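PDB 2WRY: interleukin-1beta from Gallus gallus, which probably acts as a secreted inflammatory cytokine that binds the interleukin-1 receptor, this chain being the C-terminal, beta-trefoil part of a longer protein. Local coordinates for residues F12-I17 with A155-S160; N18-V23 with I133-Q138; V31-Q36 with Q138-V143. All blocks are in the same frame, centred on the assembly; numbering follows the deposited sequence.

In the fold
The chain starts with strand 4-16, whose end enters interaction 1. The partner, strand 157-160, lies at the C terminus, so this contact closes nearly the whole chain into one loop. Interactions 2 and 3 both lie within that loop. Just after the first strand, 18-23 meets 133-138 in interaction 2. Next, 31-36 meets 138-143 in interaction 3. These two cross, because their segments alternate along the chain, and they share Q138. Strands 21-26 and 29-33 are neighbours in one sheet, so interactions 2 and 3 sit side by side. D16 and Y157 of interaction 1 reach T135 and I133 of interaction 2, which ties the closing strand pair to strand 132-134 and the segment that follows it.

Interaction 1 of 3, residues F12-I17 with A155-S160; sequences FDIFDI and ATYKLS
S160 and D13 face each other as an antiparallel hydrogen-bonded pair. D13 N gives its hydrogen to S160 O at 2.8 Å, and S160 N gives one to D13 O at 3.0 Å. The S160 hydroxyl sits between its own backbone N and carbonyl carbon (chi1 43°). OG shares a water with D13 OD2, which accepts from that water.

L159 lies on the other face of the strand pair, beside I14, and the two side chains point the same way. L159 CD2 packs against I14 CB at 3.7 Å. The tip of I14 continues to the Y157 ring, with I14 CD1 3.8 Å from Y157 CD1. I48 and L46 of strand 45-53 touch L159 and I14 in turn.

I17 lies at the other end, past the last pair of the strands. Its side chain runs alongside T156, with I17 CD1 3.8 Å from T156 CG2. The backbone bond here, I17 N to T156 O, is weak. Between the ends, F15 and K158 exchange two backbone bonds, K158 N to F15 O being the shorter at 2.8 Å. Such antiparallel pairing of the first and last strands is how a beta-trefoil closes its barrel.

Interaction 2 of 3, residues N18-V23 with I133-Q138; sequences NQKCFV and ICTSLQ
K20 and T135 slide past each other, their side chains running in opposite directions. The K20 chain is extended at chi2 (-160°), then bends at chi3 and again at chi4 (-64°), the last bend setting NZ. The ammonium meets S136 O at 2.8 Å, nearly in line with the carbonyl bond (C=O...N 169°). NZ also forms a salt bridge with D16 OD2, at the end of strand 4-16, and gives a hydrogen to a water 2.7 Å from NZ. That water accepts from N18 ND2 and donates to L137 O, so it joins both segments.

D16 OD2 is also hydrogen-bonded to T135 OG1. The T135 side chain thus turns its hydroxyl toward the charged cluster and its methyl toward F22. The contact lies in the beta-trefoil where the chain leaves strand 132-134. There an ST turn forms, with S136 OG accepting from Q138 N at 3.0 Å. An alanine in place of K20 would probably leave the D16 carboxylate without its positive mate and S136 O without this donor.

F22 and T135 cross at an angle. T135 CG2 approaches the rim of the ring near its plane, 3.7 Å from F22 CE1. The same ring packs against I14 of strand 4-16.

Interaction 3 of 3, residues V31-Q36 with Q138-V143; sequences VALHLQ and QPRQPV
V31 and Q141 meet closely at the start of the contact. The Q141 carbonyl oxygen lies 3.3 Å from V31 CA, in a CA-H...O contact, and 3.4 Å from V31 CB. The same oxygen accepts a hydrogen from A32 N at 3.2 Å, a fairly long bond. The next link is shorter: R140 N gives its hydrogen to A32 O at 2.8 Å. V143 packs against this backbone. With CG1 anti to the backbone N (chi1 -178°), V143 CG2 stands anti to the carbonyl carbon; it lies 4.0 Å from V31 C and also near the methyl of A32. V31, A32 and V143 are all buried, and V31 is further covered by V23 of the neighbouring strand.

Here strand 29-33 is the middle member of a small antiparallel sheet. Strand 21-26 lies on one side, forming a hairpin with it, and the short, weakly bonded strand 141-142 lies on the other. The arrangement belongs to the beta-trefoil and joins an early hairpin to a late loop.

The other end is looser and more exposed. The chain turns at R140, in a left-handed backbone conformation (phi 64°, psi 34°), so that R140 N and the Q141 carbonyl both face A32. R140 CG comes no nearer to L33 CB than 4.2 Å. P139 CB lies 4.5 Å from H34 CD2, so the proline only brushes the imidazole. A water bridges the bend: it accepts from Q141 N and lies within bonding distance of A32 O and Q138 O. H34 itself leans on N18 and K20.

Interaction 1 of 3, residues F12-I17 with A155-S160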
loop_
_atom_site.group_PDB
_atom_site.type_symbol
_atom_site.label_atom_id
_atom_site.label_comp_id
_atom_site.label_asym_id
_atom_site.label_seq_id
_atom_site.Cartn_x
_atom_site.Cartn_y
_atom_site.Cartn_z
ATOM N N PHE A 12 10.383 4.659 -2.299
ATOM C CA PHE A 12 10.052 4.385 -3.708
ATOM C C PHE A 12 9.059 5.402 -4.248
ATOM O O PHE A 12 8.140 5.825 -3.527
ATOM C CB PHE A 12 9.406 2.988 -3.856
ATOM C CG PHE A 12 10.349 1.856 -3.627
ATOM C CD1 PHE A 12 11.094 1.336 -4.685
ATOM C CD2 PHE A 12 10.485 1.284 -2.360
ATOM C CE1 PHE A 12 11.974 0.280 -4.482
ATOM C CE2 PHE A 12 11.361 0.231 -2.146
ATOM C CZ PHE A 12 12.123 -0.271 -3.216
ATOM N N ASP A 13 9.195 5.766 -5.519
ATOM C CA ASP A 13 8.066 6.355 -6.221
ATOM C C ASP A 13 7.136 5.215 -6.610
ATOM O O ASP A 13 7.594 4.090 -6.819
ATOM C CB ASP A 13 8.513 7.097 -7.473
ATOM C CG ASP A 13 9.045 8.458 -7.168
ATOM O OD1 ASP A 13 8.303 9.290 -6.589
ATOM O OD2 ASP A 13 10.216 8.680 -7.508
ATOM N N ILE A 14 5.847 5.511 -6.733
ATOM C CA ILE A 14 4.882 4.486 -7.146
ATOM C C ILE A 14 3.858 5.070 -8.099
ATOM O O ILE A 14 3.401 6.197 -7.917
ATOM C CB ILE A 14 4.174 3.856 -5.921
ATOM C CG1 ILE A 14 3.195 2.752 -6.361
ATOM C CG2 ILE A 14 3.501 4.940 -5.049
ATOM C CD1 ILE A 14 2.659 1.883 -5.208
ATOM N N PHE A 15 3.553 4.313 -9.154
ATOM C CA PHE A 15 2.472 4.651 -10.067
ATOM C C PHE A 15 1.696 3.364 -10.294
ATOM O O PHE A 15 2.280 2.290 -10.267
ATOM C CB PHE A 15 3.035 5.093 -11.425
ATOM C CG PHE A 15 3.693 6.432 -11.399
ATOM C CD1 PHE A 15 2.959 7.582 -11.684
ATOM C CD2 PHE A 15 5.043 6.548 -11.073
ATOM C CE1 PHE A 15 3.564 8.852 -11.666
ATOM C CE2 PHE A 15 5.650 7.813 -11.030
ATOM C CZ PHE A 15 4.908 8.954 -11.329
ATOM N N ASP A 16 0.400 3.467 -10.546
ATOM C CA ASP A 16 -0.321 2.282 -11.011
ATOM C C ASP A 16 -0.049 2.053 -12.488
ATOM O O ASP A 16 0.641 2.863 -13.125
ATOM C CB ASP A 16 -1.807 2.299 -10.621
ATOM C CG ASP A 16 -2.659 3.248 -11.441
ATOM O OD1 ASP A 16 -2.245 3.742 -12.534
ATOM O OD2 ASP A 16 -3.802 3.519 -10.966
ATOM N N ILE A 17 -0.581 0.955 -13.030
ATOM C CA ILE A 17 -0.294 0.554 -14.417
ATOM C C ILE A 17 -0.882 1.486 -15.486
ATOM O O ILE A 17 -0.540 1.370 -16.697
ATOM C CB ILE A 17 -0.779 -0.940 -14.655
ATOM C CG1 ILE A 17 0.183 -1.627 -15.597
ATOM C CG2 ILE A 17 -2.272 -1.040 -15.084
ATOM C CD1 ILE A 17 1.516 -1.870 -14.941
ATOM N N ALA A 155 -4.721 -3.185 -9.633
ATOM C CA ALA A 155 -4.025 -3.662 -8.430
ATOM C C ALA A 155 -2.539 -3.926 -8.742
ATOM O O ALA A 155 -1.859 -4.591 -7.983
ATOM C CB ALA A 155 -4.706 -4.922 -7.839
ATOM N N THR A 156 -2.069 -3.348 -9.844
ATOM C CA THR A 156 -0.716 -3.559 -10.362
ATOM C C THR A 156 -0.019 -2.204 -10.438
ATOM O O THR A 156 -0.597 -1.227 -10.978
ATOM C CB THR A 156 -0.751 -4.200 -11.790
ATOM O OG1 THR A 156 -1.486 -5.442 -11.754
ATOM C CG2 THR A 156 0.672 -4.468 -12.300
ATOM N N TYR A 157 1.216 -2.181 -9.925
ATOM C CA TYR A 157 2.001 -0.938 -9.749
ATOM C C TYR A 157 3.382 -1.078 -10.333
ATOM O O TYR A 157 3.901 -2.179 -10.527
ATOM C CB TYR A 157 2.113 -0.574 -8.237
ATOM C CG TYR A 157 0.758 -0.424 -7.601
ATOM C CD1 TYR A 157 0.039 0.797 -7.669
ATOM C CD2 TYR A 157 0.139 -1.527 -7.024
ATOM C CE1 TYR A 157 -1.269 0.906 -7.148
ATOM C CE2 TYR A 157 -1.157 -1.431 -6.510
ATOM C CZ TYR A 157 -1.855 -0.238 -6.576
ATOM O OH TYR A 157 -3.124 -0.183 -6.029
ATOM N N LYS A 158 3.986 0.069 -10.583
ATOM C CA LYS A 158 5.397 0.092 -10.918
ATOM C C LYS A 158 6.089 0.959 -9.887
ATOM O O LYS A 158 5.741 2.123 -9.743
ATOM C CB LYS A 158 5.587 0.641 -12.320
ATOM C CG LYS A 158 5.139 -0.345 -13.387
ATOM C CD LYS A 158 5.715 -0.028 -14.759
ATOM C CE LYS A 158 5.713 -1.297 -15.593
ATOM N NZ LYS A 158 6.479 -1.180 -16.873
ATOM N N LEU A 159 7.050 0.371 -9.182
ATOM C CA LEU A 159 7.830 1.065 -8.164
ATOM C C LEU A 159 9.198 1.437 -8.718
ATOM O O LEU A 159 9.785 0.711 -9.541
ATOM C CB LEU A 159 8.024 0.162 -6.948
ATOM C CG LEU A 159 6.857 -0.252 -6.066
ATOM C CD1 LEU A 159 7.363 -1.354 -5.156
ATOM C CD2 LEU A 159 6.354 0.901 -5.244
ATOM N N SER A 160 9.698 2.581 -8.293
ATOM C CA SER A 160 11.054 2.943 -8.671
ATOM C C SER A 160 11.796 3.610 -7.517
ATOM O O SER A 160 11.280 4.525 -6.886
ATOM C CB SER A 160 11.034 3.821 -9.913
ATOM O OG SER A 160 10.036 4.820 -9.893
HETATM O O HOH W 1 11.052 7.348 -10.097
#

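Interaction 2 of 3, residues N18-V23 with I133-Q138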
loop_
_atom_site.group_PDB
_atom_site.type_symbol
_atom_site.label_atom_id
_atom_site.label_comp_id
_atom_site.label_asym_id
_atom_site.label_seq_id
_atom_site.Cartn_x
_atom_site.Cartn_y
_atom_site.Cartn_z
ATOM N N ASN A 18 -1.745 2.407 -15.072
ATOM C CA ASN A 18 -2.278 3.410 -15.967
ATOM C C ASN A 18 -1.665 4.775 -15.683
ATOM O O ASN A 18 -2.197 5.800 -16.111
ATOM C CB ASN A 18 -3.793 3.479 -15.848
ATOM C CG ASN A 18 -4.422 4.189 -17.030
ATOM O OD1 ASN A 18 -4.190 3.814 -18.207
ATOM N ND2 ASN A 18 -5.231 5.191 -16.744
ATOM N N GLN A 19 -0.552 4.766 -14.945
ATOM C CA GLN A 19 0.268 5.959 -14.655
ATOM C C GLN A 19 -0.398 6.965 -13.728
ATOM O O GLN A 19 -0.014 8.145 -13.715
ATOM C CB GLN A 19 0.784 6.644 -15.942
ATOM C CG GLN A 19 1.387 5.653 -16.983
ATOM C CD GLN A 19 0.387 5.302 -18.085
ATOM O OE1 GLN A 19 -0.227 6.188 -18.680
ATOM N NE2 GLN A 19 0.211 4.016 -18.344
ATOM N N LYS A 20 -1.366 6.501 -12.916
ATOM C CA LYS A 20 -1.860 7.337 -11.826
ATOM C C LYS A 20 -0.883 7.275 -10.635
ATOM O O LYS A 20 -0.299 6.227 -10.344
ATOM C CB LYS A 20 -3.268 6.913 -11.391
ATOM C CG LYS A 20 -4.259 7.000 -12.522
ATOM C CD LYS A 20 -5.723 7.076 -12.063
ATOM C CE LYS A 20 -6.151 5.861 -11.213
ATOM N NZ LYS A 20 -6.102 4.578 -11.998
ATOM N N CYS A 21 -0.667 8.411 -9.972
ATOM C CA CYS A 21 0.102 8.398 -8.728
ATOM C C CYS A 21 -0.840 8.622 -7.570
ATOM O O CYS A 21 -2.023 8.911 -7.769
ATOM C CB CYS A 21 1.173 9.478 -8.714
ATOM S SG CYS A 21 0.542 11.123 -8.871
ATOM N N PHE A 22 -0.282 8.499 -6.367
ATOM C CA PHE A 22 -1.047 8.721 -5.125
ATOM C C PHE A 22 -0.854 10.166 -4.638
ATOM O O PHE A 22 0.261 10.724 -4.691
ATOM C CB PHE A 22 -0.564 7.793 -4.009
ATOM C CG PHE A 22 -0.802 6.318 -4.237
ATOM C CD1 PHE A 22 -1.626 5.845 -5.263
ATOM C CD2 PHE A 22 -0.174 5.404 -3.399
ATOM C CE1 PHE A 22 -1.812 4.452 -5.428
ATOM C CE2 PHE A 22 -0.366 4.026 -3.534
ATOM C CZ PHE A 22 -1.187 3.547 -4.559
ATOM N N VAL A 23 -1.938 10.766 -4.168
ATOM C CA VAL A 23 -1.839 11.999 -3.366
ATOM C C VAL A 23 -2.613 11.815 -2.076
ATOM O O VAL A 23 -3.564 11.032 -2.045
ATOM C CB VAL A 23 -2.297 13.304 -4.115
ATOM C CG1 VAL A 23 -1.526 13.494 -5.426
ATOM C CG2 VAL A 23 -3.819 13.373 -4.311
ATOM N N ILE A 133 -4.153 -4.072 -2.524
ATOM C CA ILE A 133 -4.282 -2.621 -2.652
ATOM C C ILE A 133 -4.652 -2.269 -4.092
ATOM O O ILE A 133 -4.017 -2.757 -5.048
ATOM C CB ILE A 133 -2.984 -1.872 -2.263
ATOM C CG1 ILE A 133 -2.589 -2.187 -0.810
ATOM C CG2 ILE A 133 -3.175 -0.358 -2.522
ATOM C CD1 ILE A 133 -1.321 -1.501 -0.374
ATOM N N CYS A 134 -5.688 -1.467 -4.257
ATOM C CA CYS A 134 -6.155 -1.154 -5.609
ATOM C C CYS A 134 -6.543 0.294 -5.814
ATOM O O CYS A 134 -6.855 1.025 -4.877
ATOM C CB CYS A 134 -7.338 -2.051 -6.011
ATOM S SG CYS A 134 -8.806 -1.753 -4.998
ATOM N N THR A 135 -6.509 0.704 -7.073
ATOM C CA THR A 135 -7.027 2.008 -7.457
ATOM C C THR A 135 -8.226 1.830 -8.380
ATOM O O THR A 135 -8.426 0.772 -8.991
ATOM C CB THR A 135 -5.950 2.859 -8.179
ATOM O OG1 THR A 135 -5.618 2.254 -9.434
ATOM C CG2 THR A 135 -4.707 2.995 -7.280
ATOM N N SER A 136 -9.014 2.883 -8.487
ATOM C CA SER A 136 -10.136 2.879 -9.387
ATOM C C SER A 136 -9.625 3.050 -10.807
ATOM O O SER A 136 -8.535 3.563 -11.021
ATOM C CB SER A 136 -11.021 4.065 -9.028
ATOM O OG SER A 136 -12.106 4.172 -9.914
ATOM N N LEU A 137 -10.419 2.632 -11.787
ATOM C CA LEU A 137 -10.135 2.987 -13.186
ATOM C C LEU A 137 -10.310 4.484 -13.432
ATOM O O LEU A 137 -9.697 5.038 -14.359
ATOM C CB LEU A 137 -11.061 2.215 -14.127
ATOM C CG LEU A 137 -11.105 0.681 -14.010
ATOM C CD1 LEU A 137 -12.069 0.055 -15.033
ATOM C CD2 LEU A 137 -9.732 0.081 -14.153
ATOM N N GLN A 138 -11.143 5.129 -12.607
ATOM C CA GLN A 138 -11.393 6.577 -12.702
ATOM C C GLN A 138 -10.407 7.368 -11.849
ATOM O O GLN A 138 -10.013 6.916 -10.787
ATOM C CB GLN A 138 -12.820 6.912 -12.263
ATOM C CG GLN A 138 -13.903 6.534 -13.270
ATOM C CD GLN A 138 -14.009 5.042 -13.504
ATOM O OE1 GLN A 138 -13.954 4.247 -12.561
ATOM N NE2 GLN A 138 -14.150 4.645 -14.774
HETATM O O HOH W 2 -6.889 5.126 -14.557
#

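Interaction 3 of 3, residues V31-Q36 with Q138-V143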
loop_
_atom_site.group_PDB
_atom_site.type_symbol
_atom_site.label_atom_id
_atom_site.label_comp_id
_atom_site.label_asym_id
_atom_site.label_seq_id
_atom_site.Cartn_x
_atom_site.Cartn_y
_atom_site.Cartn_z
ATOM N N VAL A 31 -5.828 9.296 -2.596
ATOM C CA VAL A 31 -6.516 9.176 -3.879
ATOM C C VAL A 31 -5.481 8.958 -4.970
ATOM O O VAL A 31 -4.284 9.258 -4.791
ATOM C CB VAL A 31 -7.414 10.401 -4.217
ATOM C CG1 VAL A 31 -8.518 10.586 -3.149
ATOM C CG2 VAL A 31 -6.608 11.639 -4.399
ATOM N N ALA A 32 -5.938 8.411 -6.094
ATOM C CA ALA A 32 -5.052 8.226 -7.245
ATOM C C ALA A 32 -5.474 9.099 -8.409
ATOM O O ALA A 32 -6.639 9.161 -8.772
ATOM C CB ALA A 32 -4.997 6.761 -7.650
ATOM N N LEU A 33 -4.512 9.792 -9.005
ATOM C CA LEU A 33 -4.832 10.673 -10.128
ATOM C C LEU A 33 -3.687 10.749 -11.116
ATOM O O LEU A 33 -2.581 10.313 -10.819
ATOM C CB LEU A 33 -5.252 12.074 -9.665
ATOM C CG LEU A 33 -4.771 12.676 -8.332
ATOM C CD1 LEU A 33 -3.295 12.560 -8.175
ATOM C CD2 LEU A 33 -5.230 14.132 -8.219
ATOM N N HIS A 34 -3.979 11.268 -12.307
ATOM C CA HIS A 34 -2.923 11.635 -13.236
ATOM C C HIS A 34 -2.538 13.049 -12.808
ATOM O O HIS A 34 -3.280 14.000 -13.027
ATOM C CB HIS A 34 -3.442 11.588 -14.677
ATOM C CG HIS A 34 -3.943 10.245 -15.087
ATOM N ND1 HIS A 34 -3.102 9.182 -15.345
ATOM C CD2 HIS A 34 -5.202 9.789 -15.285
ATOM C CE1 HIS A 34 -3.826 8.131 -15.682
ATOM N NE2 HIS A 34 -5.103 8.467 -15.633
ATOM N N LEU A 35 -1.413 13.168 -12.120
ATOM C CA LEU A 35 -1.048 14.431 -11.516
ATOM C C LEU A 35 -0.337 15.232 -12.574
ATOM O O LEU A 35 0.651 14.757 -13.143
ATOM C CB LEU A 35 -0.119 14.219 -10.316
ATOM C CG LEU A 35 -0.288 15.051 -9.030
ATOM C CD1 LEU A 35 1.060 15.216 -8.352
ATOM C CD2 LEU A 35 -0.947 16.424 -9.242
ATOM N N GLN A 36 -0.851 16.431 -12.855
ATOM C CA GLN A 36 -0.211 17.325 -13.830
ATOM C C GLN A 36 -0.679 18.787 -13.881
ATOM O O GLN A 36 -1.219 19.327 -12.903
ATOM C CB GLN A 36 -0.212 16.715 -15.242
ATOM C CG GLN A 36 1.202 16.426 -15.739
ATOM C CD GLN A 36 2.150 17.587 -15.435
ATOM O OE1 GLN A 36 1.793 18.752 -15.631
ATOM N NE2 GLN A 36 3.357 17.276 -14.942
ATOM N N GLN A 138 -11.143 5.129 -12.607
ATOM C CA GLN A 138 -11.393 6.577 -12.702
ATOM C C GLN A 138 -10.407 7.368 -11.849
ATOM O O GLN A 138 -10.013 6.916 -10.787
ATOM C CB GLN A 138 -12.820 6.912 -12.263
ATOM C CG GLN A 138 -13.903 6.534 -13.270
ATOM C CD GLN A 138 -14.009 5.042 -13.504
ATOM O OE1 GLN A 138 -13.954 4.247 -12.561
ATOM N NE2 GLN A 138 -14.150 4.645 -14.774
ATOM N N PRO A 139 -9.961 8.534 -12.335
ATOM C CA PRO A 139 -9.100 9.348 -11.477
ATOM C C PRO A 139 -9.828 9.986 -10.274
ATOM O O PRO A 139 -11.058 10.062 -10.243
ATOM C CB PRO A 139 -8.566 10.445 -12.432
ATOM C CG PRO A 139 -9.481 10.473 -13.573
ATOM C CD PRO A 139 -10.136 9.109 -13.683
ATOM N N ARG A 140 -9.043 10.406 -9.286
ATOM C CA ARG A 140 -9.514 11.169 -8.129
ATOM C C ARG A 140 -10.495 10.379 -7.255
ATOM O O ARG A 140 -11.420 10.951 -6.662
ATOM C CB ARG A 140 -10.107 12.533 -8.557
ATOM C CG ARG A 140 -9.235 13.363 -9.512
ATOM C CD ARG A 140 -9.786 14.787 -9.634
ATOM N NE ARG A 140 -10.642 14.986 -10.805
ATOM C CZ ARG A 140 -11.121 16.174 -11.191
ATOM N NH1 ARG A 140 -10.840 17.269 -10.488
ATOM N NH2 ARG A 140 -11.882 16.278 -12.281
ATOM N N GLN A 141 -10.284 9.063 -7.176
ATOM C CA GLN A 141 -11.070 8.200 -6.284
ATOM C C GLN A 141 -10.140 7.619 -5.223
ATOM O O GLN A 141 -8.909 7.589 -5.416
ATOM C CB GLN A 141 -11.753 7.058 -7.065
ATOM C CG GLN A 141 -12.746 7.542 -8.098
ATOM C CD GLN A 141 -14.035 8.088 -7.512
ATOM O OE1 GLN A 141 -14.236 8.125 -6.293
ATOM N NE2 GLN A 141 -14.938 8.497 -8.393
ATOM N N PRO A 142 -10.699 7.213 -4.068
ATOM C CA PRO A 142 -9.829 6.652 -3.020
ATOM C C PRO A 142 -9.053 5.403 -3.423
ATOM O O PRO A 142 -9.526 4.603 -4.237
ATOM C CB PRO A 142 -10.815 6.288 -1.913
ATOM C CG PRO A 142 -11.929 7.281 -2.128
ATOM C CD PRO A 142 -12.094 7.308 -3.607
ATOM N N VAL A 143 -7.845 5.277 -2.881
ATOM C CA VAL A 143 -7.115 4.003 -2.921
ATOM C C VAL A 143 -7.772 3.102 -1.883
ATOM O O VAL A 143 -8.078 3.538 -0.762
ATOM C CB VAL A 143 -5.593 4.209 -2.618
ATOM C CG1 VAL A 143 -4.835 2.896 -2.715
ATOM C CG2 VAL A 143 -5.013 5.215 -3.594
HETATM O O HOH W 3 -8.544 7.242 -8.620
#